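Local coordinates for protein tumor necrosis factor ligand superfamily member 13 (PDB 1U5X) that acts as a trimeric cytokine of the tumour necrosis factor family, binding the receptors TACI and BCMA and helping to regulate tumour cell growth, at residues Y56-F61 with Y98-S103. Residues are numbered along the deposited sequence; the frame is centred on the assembly and turned at random.
Sequences YSQVLF and YNSCYS
In the inner sheet of the TNF jelly roll, strand 56-61 runs antiparallel to strand 99-103, at 168°, and pairs Ser57 with Ser103, Val59 with Cys101 and Phe61 with Asn99 through two backbone hydrogen bonds each. The tightest, such as Phe61 N to Asn99 O, measure 2.9 Å. In the non-hydrogen-bonded positions the CA atoms are 4.3 Å apart in Gln58-Tyr102 and 4.2 Å in Leu60-Ser100; the CA-H groups of Gln58, Tyr102 and Ser100 point at Cys101 O, Ser57 O and Val59 O.

The face bearing Gln58, Ser100 and Tyr102 turns to the trimer axis. Gln58 CG is anti to the backbone N (chi1 -174°), which leads the chain across the partner strand. There NE2 lies 3.7 Å from Ser100 CB. OE1 reaches the ring edge of Tyr102, 3.7 Å from CD2, with amide and ring planes 78° apart. A water donates to Gln58 OE1 and accepts from Ser100 OG, which also bonds Ile87 N of the second subunit. OE1 also bonds Ser103 OG of the second subunit, and NE2 bonds Gly132 O of its own chain and Arg85 O of the second subunit, fixing the amide's rotation. Tyr102 OH comes within 3.4 Å of Tyr56 CB, while the Tyr102 ring meets Tyr102 of the third subunit edge-to-face.

On the other face, Phe61 CE2 packs at 3.8 Å against Cys101 CB, which lies at the ring edge, and Val59 CG1 sits over one ring face. This side looks into the sandwich, toward Ile119 and Val117 of strand 114-119, and Cys101 SG continues into the disulfide with Cys86; Ser103 OG nevertheless reaches Gln58 of the third subunit. One face mainly for the sandwich interior and the other for neighbouring subunits is the arrangement of inner-sheet strands in TNF-family trimers.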
ATOM      1  N   TYR A  56      -2.687  -7.789  -1.872  1.00 16.67           N
ATOM      2  CA  TYR A  56      -1.699  -6.998  -1.132  1.00 15.58           C
ATOM      3  C   TYR A  56      -0.785  -7.947  -0.373  1.00 15.29           C
ATOM      4  O   TYR A  56      -1.199  -9.031   0.042  1.00 15.50           O
ATOM      5  CB  TYR A  56      -2.358  -5.984  -0.190  1.00 17.23           C
ATOM      6  CG  TYR A  56      -3.282  -6.545   0.876  1.00 15.04           C
ATOM      7  CD1 TYR A  56      -2.802  -6.971   2.086  1.00 17.14           C
ATOM      8  CD2 TYR A  56      -4.654  -6.619   0.631  1.00 17.35           C
ATOM      9  CE1 TYR A  56      -3.676  -7.470   3.076  1.00 15.40           C
ATOM     10  CE2 TYR A  56      -5.537  -7.122   1.560  1.00 15.80           C
ATOM     11  CZ  TYR A  56      -5.041  -7.524   2.804  1.00 18.69           C
ATOM     12  OH  TYR A  56      -5.940  -8.022   3.712  1.00 14.52           O
ATOM     13  N   SER A  57       0.463  -7.522  -0.187  1.00 14.61           N
ATOM     14  CA  SER A  57       1.504  -8.321   0.428  1.00 14.37           C
ATOM     15  C   SER A  57       2.423  -7.407   1.202  1.00 14.47           C
ATOM     16  O   SER A  57       2.909  -6.417   0.674  1.00 16.55           O
ATOM     17  CB  SER A  57       2.315  -9.039  -0.635  1.00 16.13           C
ATOM     18  OG  SER A  57       3.521  -9.569  -0.098  1.00 17.39           O
ATOM     19  N   GLN A  58       2.668  -7.741   2.461  1.00 16.63           N
ATOM     20  CA  GLN A  58       3.720  -7.110   3.225  1.00 12.82           C
ATOM     21  C   GLN A  58       4.614  -8.180   3.791  1.00 14.90           C
ATOM     22  O   GLN A  58       4.148  -9.242   4.255  1.00 15.98           O
ATOM     23  CB  GLN A  58       3.211  -6.256   4.388  1.00 15.74           C
ATOM     24  CG  GLN A  58       4.334  -5.457   5.119  1.00 14.09           C
ATOM     25  CD  GLN A  58       3.773  -4.430   6.091  1.00 15.42           C
ATOM     26  OE1 GLN A  58       3.231  -3.390   5.640  1.00 15.93           O
ATOM     27  NE2 GLN A  58       3.955  -4.657   7.390  1.00 12.99           N
ATOM     28  N   VAL A  59       5.904  -7.900   3.739  1.00 14.48           N
ATOM     29  CA  VAL A  59       6.881  -8.728   4.439  1.00 12.58           C
ATOM     30  C   VAL A  59       7.762  -7.832   5.287  1.00 15.13           C
ATOM     31  O   VAL A  59       8.248  -6.780   4.834  1.00 13.71           O
ATOM     32  CB  VAL A  59       7.724  -9.594   3.460  1.00 12.63           C
ATOM     33  CG1 VAL A  59       8.747 -10.431   4.249  1.00 13.83           C
ATOM     34  CG2 VAL A  59       6.840 -10.474   2.575  1.00 17.32           C
ATOM     35  N   LEU A  60       7.984  -8.258   6.531  1.00 13.70           N
ATOM     36  CA  LEU A  60       8.849  -7.553   7.458  1.00 14.89           C
ATOM     37  C   LEU A  60      10.232  -8.211   7.479  1.00 16.37           C
ATOM     38  O   LEU A  60      10.355  -9.370   7.841  1.00 14.51           O
ATOM     39  CB  LEU A  60       8.223  -7.572   8.851  1.00 17.16           C
ATOM     40  CG  LEU A  60       9.093  -7.093  10.006  1.00 20.42           C
ATOM     41  CD1 LEU A  60       9.683  -5.735   9.640  1.00 18.81           C
ATOM     42  CD2 LEU A  60       8.251  -7.052  11.321  1.00 23.89           C
ATOM     43  N   PHE A  61      11.255  -7.490   7.046  1.00 12.13           N
ATOM     44  CA  PHE A  61      12.611  -8.086   6.941  1.00 14.15           C
ATOM     45  C   PHE A  61      13.540  -7.621   8.057  1.00 14.33           C
ATOM     46  O   PHE A  61      13.508  -6.441   8.437  1.00 16.11           O
ATOM     47  CB  PHE A  61      13.226  -7.693   5.603  1.00 11.80           C
ATOM     48  CG  PHE A  61      12.483  -8.217   4.413  1.00 12.14           C
ATOM     49  CD1 PHE A  61      12.762  -9.485   3.892  1.00 18.66           C
ATOM     50  CD2 PHE A  61      11.566  -7.421   3.760  1.00 14.32           C
ATOM     51  CE1 PHE A  61      12.088  -9.948   2.768  1.00 16.87           C
ATOM     52  CE2 PHE A  61      10.906  -7.876   2.650  1.00 19.41           C
ATOM     53  CZ  PHE A  61      11.172  -9.136   2.142  1.00 18.62           C
ATOM     54  N   TYR A  98      15.997  -3.018   9.869  1.00 24.81           N
ATOM     55  CA  TYR A  98      14.588  -3.342   9.905  1.00 25.50           C
ATOM     56  C   TYR A  98      13.835  -2.569   8.851  1.00 20.86           C
ATOM     57  O   TYR A  98      14.050  -1.356   8.680  1.00 19.45           O
ATOM     58  CB  TYR A  98      13.991  -3.001  11.260  1.00 25.18           C
ATOM     59  CG  TYR A  98      14.657  -3.672  12.425  1.00 24.16           C
ATOM     60  CD1 TYR A  98      15.762  -3.095  13.035  1.00 26.01           C
ATOM     61  CD2 TYR A  98      14.177  -4.875  12.933  1.00 24.84           C
ATOM     62  CE1 TYR A  98      16.376  -3.706  14.107  1.00 24.05           C
ATOM     63  CE2 TYR A  98      14.775  -5.489  14.013  1.00 25.15           C
ATOM     64  CZ  TYR A  98      15.879  -4.901  14.595  1.00 26.19           C
ATOM     65  OH  TYR A  98      16.491  -5.492  15.671  1.00 23.89           O
ATOM     66  N   ASN A  99      12.968  -3.274   8.139  1.00 21.21           N
ATOM     67  CA  ASN A  99      12.163  -2.656   7.082  1.00 17.94           C
ATOM     68  C   ASN A  99      11.001  -3.531   6.650  1.00 18.95           C
ATOM     69  O   ASN A  99      11.204  -4.686   6.307  1.00 15.66           O
ATOM     70  CB  ASN A  99      13.041  -2.410   5.840  1.00 17.88           C
ATOM     71  CG  ASN A  99      13.861  -1.133   5.920  1.00 22.85           C
ATOM     72  OD1 ASN A  99      13.335  -0.054   6.164  1.00 17.90           O
ATOM     73  ND2 ASN A  99      15.173  -1.251   5.658  1.00 23.33           N
ATOM     74  N   SER A 100       9.788  -2.967   6.620  1.00 14.13           N
ATOM     75  CA  SER A 100       8.656  -3.621   6.006  1.00 14.46           C
ATOM     76  C   SER A 100       8.642  -3.236   4.526  1.00 14.58           C
ATOM     77  O   SER A 100       9.055  -2.146   4.135  1.00 15.01           O
ATOM     78  CB  SER A 100       7.320  -3.247   6.710  1.00 15.39           C
ATOM     79  OG  SER A 100       7.106  -1.853   6.761  1.00 14.17           O
ATOM     80  N   CYS A 101       8.192  -4.155   3.697  1.00 15.63           N
ATOM     81  CA  CYS A 101       8.048  -3.920   2.277  1.00 15.15           C
ATOM     82  C   CYS A 101       6.614  -4.245   1.936  1.00 15.15           C
ATOM     83  O   CYS A 101       6.204  -5.387   2.005  1.00 14.52           O
ATOM     84  CB  CYS A 101       9.032  -4.808   1.513  1.00 15.43           C
ATOM     85  SG  CYS A 101       9.562  -4.118  -0.038  1.00 16.42           S
ATOM     86  N   TYR A 102       5.840  -3.224   1.580  1.00 15.99           N
ATOM     87  CA  TYR A 102       4.429  -3.417   1.203  1.00 14.09           C
ATOM     88  C   TYR A 102       4.242  -3.128  -0.288  1.00 12.83           C
ATOM     89  O   TYR A 102       4.773  -2.138  -0.803  1.00 16.93           O
ATOM     90  CB  TYR A 102       3.549  -2.444   2.007  1.00 19.36           C
ATOM     91  CG  TYR A 102       2.057  -2.539   1.719  1.00 12.79           C
ATOM     92  CD1 TYR A 102       1.497  -1.891   0.611  1.00 15.64           C
ATOM     93  CD2 TYR A 102       1.207  -3.315   2.513  1.00 16.59           C
ATOM     94  CE1 TYR A 102       0.125  -2.003   0.310  1.00 16.43           C
ATOM     95  CE2 TYR A 102      -0.166  -3.405   2.204  1.00 21.17           C
ATOM     96  CZ  TYR A 102      -0.694  -2.752   1.145  1.00 18.41           C
ATOM     97  OH  TYR A 102      -2.032  -2.789   0.768  1.00 19.67           O
ATOM     98  N   SER A 103       3.464  -3.968  -0.965  1.00 13.75           N
ATOM     99  CA  SER A 103       2.992  -3.657  -2.333  1.00 13.85           C
ATOM    100  C   SER A 103       1.652  -4.301  -2.554  1.00 14.18           C
ATOM    101  O   SER A 103       1.230  -5.185  -1.792  1.00 14.77           O
ATOM    102  CB  SER A 103       4.034  -4.094  -3.381  1.00 14.93           C
ATOM    103  OG  SER A 103       3.662  -3.707  -4.703  1.00 17.69           O
TER
HETATM  104  O   HOH W   1       5.217  -1.461   4.957  1.00 27.03           O